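Local coordinates for protein tyrosine--tRNA ligase (PDB 2CYA) that probably attaches tyrosine to its cognate tRNA in two steps, first activating the amino acid with ATP and then passing it to the acceptor end, at residues V133-R144 / M192-L201. Numbering follows the deposited sequence.
Sequences VAKRASLARVRR and MLARDVAEKL
Arg141 and Asp196 join two helices of the Rossmann-fold catalytic domain of a class I synthetase by a salt bridge at the solvent-facing edge of an apolar seam, a compact example of charge closing over hydrophobic packing. The short helix 139-143 runs roughly antiparallel to the 192-198 part of helix 188-198, at 142°, with the axes of these segments 11.2 Å apart. Arg141 bridges them. Its CG stands anti to the backbone N (chi1 178°) and the chain then bends at chi2, which lays the guanidinium over Leu193 and brings one edge to the carboxylate. NH2 of Arg141 donates to OD2 of Asp196 at 3.0 Å, nearly in the guanidinium plane but from above the carboxylate plane; NE adds a weak bond to the same oxygen. Leu193 CD1 covers the centre of one guanidinium face, 3.8 Å from CZ of Arg141, while Arg144 NH2 lies off-centre over the opposite face. Arg144 also makes a long salt bridge to Asp196, and the shared carboxylate probably eases the closeness of the two cations. Replacing Arg141 with an alanine would probably leave Asp196 without its close charge partner and strip the guanidinium cover from the CD1 methyl of Leu193. Farther along, Ala137 faces Leu193 and Val197, and Val133 CG2 presses tightly on Leu201 CD2 at 3.4 Å. Outside them, the aliphatic part of Arg136 passes Leu201 in the opposite sense, its CG 3.7 Å from CB of Lys200. Helix 161-175, which carries predicted tyrosine-binding residues, backs both sides of the seam: Val133 and Val142 touch it from one segment, Ala194 and Ala198 from the other. The turn between helices 124-135 and 139-143 meanwhile packs against the second subunit, so the contact links the helix following strand 180-184 to the dimer interface.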
ATOM      1  N   VAL A 133      -5.442   7.249  -3.732  1.00 36.07           N
ATOM      2  CA  VAL A 133      -5.043   7.060  -5.113  1.00 35.17           C
ATOM      3  C   VAL A 133      -5.434   5.665  -5.572  1.00 36.30           C
ATOM      4  O   VAL A 133      -5.921   5.496  -6.679  1.00 38.44           O
ATOM      5  CB  VAL A 133      -3.518   7.232  -5.315  1.00 34.10           C
ATOM      6  CG1 VAL A 133      -3.146   6.782  -6.707  1.00 31.92           C
ATOM      7  CG2 VAL A 133      -3.115   8.702  -5.114  1.00 33.71           C
ATOM      8  N   ALA A 134      -5.216   4.660  -4.728  1.00 36.96           N
ATOM      9  CA  ALA A 134      -5.557   3.293  -5.093  1.00 38.02           C
ATOM     10  C   ALA A 134      -7.065   3.101  -5.308  1.00 39.77           C
ATOM     11  O   ALA A 134      -7.477   2.209  -6.049  1.00 39.42           O
ATOM     12  CB  ALA A 134      -5.060   2.325  -4.028  1.00 36.84           C
ATOM     13  N   LYS A 135      -7.880   3.923  -4.657  1.00 40.70           N
ATOM     14  CA  LYS A 135      -9.331   3.802  -4.787  1.00 44.46           C
ATOM     15  C   LYS A 135      -9.837   4.364  -6.108  1.00 46.68           C
ATOM     16  O   LYS A 135     -10.941   4.038  -6.545  1.00 47.00           O
ATOM     17  CB  LYS A 135     -10.038   4.525  -3.635  1.00 43.76           C
ATOM     18  CG  LYS A 135      -9.870   3.852  -2.283  1.00 47.21           C
ATOM     19  CD  LYS A 135     -10.559   4.620  -1.150  1.00 46.44           C
ATOM     20  CE  LYS A 135     -12.071   4.763  -1.366  1.00 46.88           C
ATOM     21  NZ  LYS A 135     -12.745   3.445  -1.510  1.00 48.55           N
ATOM     22  N   ARG A 136      -9.022   5.200  -6.743  1.00 48.51           N
ATOM     23  CA  ARG A 136      -9.404   5.826  -7.997  1.00 49.30           C
ATOM     24  C   ARG A 136      -8.740   5.247  -9.231  1.00 50.30           C
ATOM     25  O   ARG A 136      -8.730   5.888 -10.283  1.00 51.17           O
ATOM     26  CB  ARG A 136      -9.113   7.317  -7.938  1.00 50.05           C
ATOM     27  CG  ARG A 136     -10.343   8.165  -7.878  1.00 51.78           C
ATOM     28  CD  ARG A 136     -10.559   8.761  -6.519  1.00 53.64           C
ATOM     29  NE  ARG A 136     -11.941   8.568  -6.102  1.00 55.61           N
ATOM     30  CZ  ARG A 136     -12.506   9.192  -5.077  1.00 58.79           C
ATOM     31  NH1 ARG A 136     -11.806  10.067  -4.355  1.00 59.98           N
ATOM     32  NH2 ARG A 136     -13.768   8.928  -4.761  1.00 60.50           N
ATOM     33  N   ALA A 137      -8.181   4.048  -9.114  1.00 49.95           N
ATOM     34  CA  ALA A 137      -7.532   3.428 -10.253  1.00 49.97           C
ATOM     35  C   ALA A 137      -7.665   1.917 -10.199  1.00 51.47           C
ATOM     36  O   ALA A 137      -7.175   1.263  -9.271  1.00 50.93           O
ATOM     37  CB  ALA A 137      -6.069   3.818 -10.302  1.00 49.49           C
ATOM     38  N   SER A 138      -8.324   1.367 -11.214  1.00 51.89           N
ATOM     39  CA  SER A 138      -8.549  -0.069 -11.309  1.00 52.13           C
ATOM     40  C   SER A 138      -7.238  -0.841 -11.316  1.00 51.52           C
ATOM     41  O   SER A 138      -6.178  -0.279 -11.579  1.00 50.80           O
ATOM     42  CB  SER A 138      -9.344  -0.391 -12.583  1.00 51.91           C
ATOM     43  OG  SER A 138      -8.549  -0.219 -13.744  1.00 52.55           O
ATOM     44  N   LEU A 139      -7.312  -2.133 -11.015  1.00 52.11           N
ATOM     45  CA  LEU A 139      -6.118  -2.964 -11.012  1.00 53.83           C
ATOM     46  C   LEU A 139      -5.596  -2.983 -12.446  1.00 54.36           C
ATOM     47  O   LEU A 139      -4.398  -3.172 -12.686  1.00 53.07           O
ATOM     48  CB  LEU A 139      -6.457  -4.387 -10.549  1.00 55.28           C
ATOM     49  CG  LEU A 139      -5.304  -5.396 -10.417  1.00 57.82           C
ATOM     50  CD1 LEU A 139      -5.748  -6.599  -9.585  1.00 59.01           C
ATOM     51  CD2 LEU A 139      -4.855  -5.856 -11.791  1.00 59.27           C
ATOM     52  N   ALA A 140      -6.509  -2.790 -13.395  1.00 54.41           N
ATOM     53  CA  ALA A 140      -6.143  -2.772 -14.807  1.00 55.34           C
ATOM     54  C   ALA A 140      -5.410  -1.463 -15.097  1.00 54.29           C
ATOM     55  O   ALA A 140      -4.307  -1.471 -15.648  1.00 54.40           O
ATOM     56  CB  ALA A 140      -7.393  -2.893 -15.690  1.00 55.78           C
ATOM     57  N   ARG A 141      -6.017  -0.341 -14.717  1.00 53.12           N
ATOM     58  CA  ARG A 141      -5.384   0.954 -14.946  1.00 53.01           C
ATOM     59  C   ARG A 141      -3.982   0.945 -14.339  1.00 52.83           C
ATOM     60  O   ARG A 141      -3.017   1.342 -14.987  1.00 52.77           O
ATOM     61  CB  ARG A 141      -6.215   2.090 -14.336  1.00 50.94           C
ATOM     62  CG  ARG A 141      -5.582   3.475 -14.509  1.00 48.21           C
ATOM     63  CD  ARG A 141      -5.524   3.871 -15.980  1.00 44.65           C
ATOM     64  NE  ARG A 141      -4.669   5.033 -16.242  1.00 41.72           N
ATOM     65  CZ  ARG A 141      -3.342   4.981 -16.339  1.00 38.46           C
ATOM     66  NH1 ARG A 141      -2.703   3.829 -16.185  1.00 36.14           N
ATOM     67  NH2 ARG A 141      -2.655   6.076 -16.639  1.00 35.94           N
ATOM     68  N   VAL A 142      -3.874   0.464 -13.103  1.00 53.60           N
ATOM     69  CA  VAL A 142      -2.590   0.398 -12.411  1.00 53.99           C
ATOM     70  C   VAL A 142      -1.662  -0.613 -13.056  1.00 55.33           C
ATOM     71  O   VAL A 142      -0.447  -0.448 -13.047  1.00 55.77           O
ATOM     72  CB  VAL A 142      -2.757   0.002 -10.920  1.00 52.82           C
ATOM     73  CG1 VAL A 142      -1.389  -0.228 -10.284  1.00 52.01           C
ATOM     74  CG2 VAL A 142      -3.510   1.095 -10.170  1.00 51.55           C
ATOM     75  N   ARG A 143      -2.228  -1.666 -13.622  1.00 57.66           N
ATOM     76  CA  ARG A 143      -1.397  -2.683 -14.244  1.00 59.57           C
ATOM     77  C   ARG A 143      -0.801  -2.194 -15.559  1.00 59.32           C
ATOM     78  O   ARG A 143       0.303  -2.594 -15.931  1.00 58.49           O
ATOM     79  CB  ARG A 143      -2.200  -3.966 -14.465  1.00 61.69           C
ATOM     80  CG  ARG A 143      -1.336  -5.212 -14.577  1.00 64.70           C
ATOM     81  CD  ARG A 143      -2.166  -6.475 -14.407  1.00 66.32           C
ATOM     82  NE  ARG A 143      -1.353  -7.683 -14.493  1.00 69.01           N
ATOM     83  CZ  ARG A 143      -1.832  -8.914 -14.356  1.00 70.76           C
ATOM     84  NH1 ARG A 143      -3.129  -9.101 -14.125  1.00 71.31           N
ATOM     85  NH2 ARG A 143      -1.019  -9.959 -14.444  1.00 70.59           N
ATOM     86  N   ARG A 144      -1.512  -1.325 -16.270  1.00 59.69           N
ATOM     87  CA  ARG A 144      -0.955  -0.839 -17.522  1.00 61.35           C
ATOM     88  C   ARG A 144       0.018   0.307 -17.254  1.00 61.12           C
ATOM     89  O   ARG A 144       0.424   1.019 -18.167  1.00 61.83           O
ATOM     90  CB  ARG A 144      -2.063  -0.432 -18.521  1.00 62.01           C
ATOM     91  CG  ARG A 144      -2.757   0.906 -18.309  1.00 63.30           C
ATOM     92  CD  ARG A 144      -3.813   1.117 -19.405  1.00 63.86           C
ATOM     93  NE  ARG A 144      -4.563   2.367 -19.265  1.00 65.24           N
ATOM     94  CZ  ARG A 144      -4.106   3.576 -19.599  1.00 65.62           C
ATOM     95  NH1 ARG A 144      -2.884   3.725 -20.105  1.00 65.33           N
ATOM     96  NH2 ARG A 144      -4.875   4.642 -19.424  1.00 65.61           N
ATOM     97  N   MET A 192       1.673   9.370 -16.236  1.00 24.14           N
ATOM     98  CA  MET A 192       0.368   9.425 -16.890  1.00 28.38           C
ATOM     99  C   MET A 192      -0.719   9.021 -15.902  1.00 26.71           C
ATOM    100  O   MET A 192      -1.805   9.574 -15.906  1.00 27.19           O
ATOM    101  CB  MET A 192       0.317   8.501 -18.123  1.00 31.12           C
ATOM    102  CG  MET A 192       1.252   8.956 -19.254  1.00 40.37           C
ATOM    103  SD  MET A 192       1.018  10.725 -19.653  1.00 48.96           S
ATOM    104  CE  MET A 192      -0.391  10.587 -20.778  1.00 48.24           C
ATOM    105  N   LEU A 193      -0.422   8.043 -15.056  1.00 27.03           N
ATOM    106  CA  LEU A 193      -1.384   7.610 -14.054  1.00 24.44           C
ATOM    107  C   LEU A 193      -1.638   8.773 -13.099  1.00 23.84           C
ATOM    108  O   LEU A 193      -2.773   9.002 -12.664  1.00 25.40           O
ATOM    109  CB  LEU A 193      -0.814   6.426 -13.264  1.00 26.12           C
ATOM    110  CG  LEU A 193      -1.668   5.959 -12.082  1.00 25.84           C
ATOM    111  CD1 LEU A 193      -3.073   5.589 -12.579  1.00 25.92           C
ATOM    112  CD2 LEU A 193      -0.988   4.784 -11.402  1.00 26.58           C
ATOM    113  N   ALA A 194      -0.583   9.511 -12.751  1.00 23.26           N
ATOM    114  CA  ALA A 194      -0.760  10.642 -11.822  1.00 22.95           C
ATOM    115  C   ALA A 194      -1.676  11.684 -12.458  1.00 24.32           C
ATOM    116  O   ALA A 194      -2.589  12.213 -11.815  1.00 23.54           O
ATOM    117  CB  ALA A 194       0.590  11.281 -11.487  1.00 20.97           C
ATOM    118  N   ARG A 195      -1.429  11.978 -13.732  1.00 25.16           N
ATOM    119  CA  ARG A 195      -2.231  12.970 -14.455  1.00 27.16           C
ATOM    120  C   ARG A 195      -3.672  12.511 -14.611  1.00 27.82           C
ATOM    121  O   ARG A 195      -4.594  13.320 -14.537  1.00 27.06           O
ATOM    122  CB  ARG A 195      -1.634  13.237 -15.847  1.00 26.73           C
ATOM    123  CG  ARG A 195      -0.324  14.027 -15.823  1.00 27.17           C
ATOM    124  CD  ARG A 195       0.288  14.111 -17.222  1.00 27.09           C
ATOM    125  NE  ARG A 195      -0.619  14.709 -18.207  1.00 25.50           N
ATOM    126  CZ  ARG A 195      -0.879  16.007 -18.305  1.00 26.27           C
ATOM    127  NH1 ARG A 195      -0.308  16.888 -17.475  1.00 23.36           N
ATOM    128  NH2 ARG A 195      -1.723  16.428 -19.235  1.00 24.85           N
ATOM    129  N   ASP A 196      -3.867  11.215 -14.830  1.00 29.22           N
ATOM    130  CA  ASP A 196      -5.218  10.682 -15.017  1.00 32.63           C
ATOM    131  C   ASP A 196      -6.022  10.649 -13.737  1.00 33.99           C
ATOM    132  O   ASP A 196      -7.238  10.555 -13.772  1.00 37.09           O
ATOM    133  CB  ASP A 196      -5.179   9.252 -15.552  1.00 35.53           C
ATOM    134  CG  ASP A 196      -4.988   9.195 -17.043  1.00 38.47           C
ATOM    135  OD1 ASP A 196      -5.110  10.256 -17.690  1.00 43.11           O
ATOM    136  OD2 ASP A 196      -4.726   8.090 -17.559  1.00 39.79           O
ATOM    137  N   VAL A 197      -5.330  10.735 -12.607  1.00 32.77           N
ATOM    138  CA  VAL A 197      -5.966  10.639 -11.311  1.00 31.51           C
ATOM    139  C   VAL A 197      -6.080  11.931 -10.518  1.00 29.98           C
ATOM    140  O   VAL A 197      -6.972  12.072  -9.676  1.00 29.48           O
ATOM    141  CB  VAL A 197      -5.197   9.560 -10.487  1.00 33.98           C
ATOM    142  CG1 VAL A 197      -5.263   9.841  -9.004  1.00 36.13           C
ATOM    143  CG2 VAL A 197      -5.764   8.198 -10.815  1.00 33.76           C
ATOM    144  N   ALA A 198      -5.197  12.878 -10.797  1.00 28.66           N
ATOM    145  CA  ALA A 198      -5.154  14.147 -10.073  1.00 29.10           C
ATOM    146  C   ALA A 198      -6.484  14.888  -9.840  1.00 28.53           C
ATOM    147  O   ALA A 198      -6.788  15.276  -8.713  1.00 26.17           O
ATOM    148  CB  ALA A 198      -4.151  15.088 -10.755  1.00 28.49           C
ATOM    149  N   GLU A 199      -7.262  15.105 -10.894  1.00 28.38           N
ATOM    150  CA  GLU A 199      -8.523  15.843 -10.740  1.00 29.19           C
ATOM    151  C   GLU A 199      -9.548  15.073  -9.894  1.00 28.46           C
ATOM    152  O   GLU A 199     -10.253  15.662  -9.079  1.00 26.91           O
ATOM    153  CB  GLU A 199      -9.078  16.241 -12.122  1.00 29.68           C
ATOM    154  CG  GLU A 199      -8.199  17.305 -12.799  1.00 29.04           C
ATOM    155  CD  GLU A 199      -8.628  17.678 -14.221  1.00 33.62           C
ATOM    156  OE1 GLU A 199      -9.688  17.206 -14.698  1.00 33.53           O
ATOM    157  OE2 GLU A 199      -7.892  18.465 -14.860  1.00 30.62           O
ATOM    158  N   LYS A 200      -9.590  13.760 -10.047  1.00 28.91           N
ATOM    159  CA  LYS A 200     -10.505  12.943  -9.249  1.00 32.50           C
ATOM    160  C   LYS A 200     -10.246  13.100  -7.750  1.00 32.79           C
ATOM    161  O   LYS A 200     -11.179  13.066  -6.956  1.00 35.59           O
ATOM    162  CB  LYS A 200     -10.372  11.471  -9.632  1.00 32.00           C
ATOM    163  CG  LYS A 200     -10.896  11.185 -11.010  1.00 34.86           C
ATOM    164  CD  LYS A 200     -10.576   9.765 -11.435  1.00 38.81           C
ATOM    165  CE  LYS A 200     -11.059   9.534 -12.846  1.00 41.12           C
ATOM    166  NZ  LYS A 200     -10.669   8.190 -13.342  1.00 48.23           N
ATOM    167  N   LEU A 201      -8.981  13.265  -7.367  1.00 32.49           N
ATOM    168  CA  LEU A 201      -8.611  13.428  -5.963  1.00 34.11           C
ATOM    169  C   LEU A 201      -8.469  14.872  -5.513  1.00 32.44           C
ATOM    170  O   LEU A 201      -8.083  15.124  -4.378  1.00 34.62           O
ATOM    171  CB  LEU A 201      -7.269  12.738  -5.670  1.00 36.83           C
ATOM    172  CG  LEU A 201      -7.154  11.216  -5.661  1.00 40.73           C
ATOM    173  CD1 LEU A 201      -7.721  10.627  -6.931  1.00 42.19           C
ATOM    174  CD2 LEU A 201      -5.690  10.846  -5.506  1.00 42.61           C
TER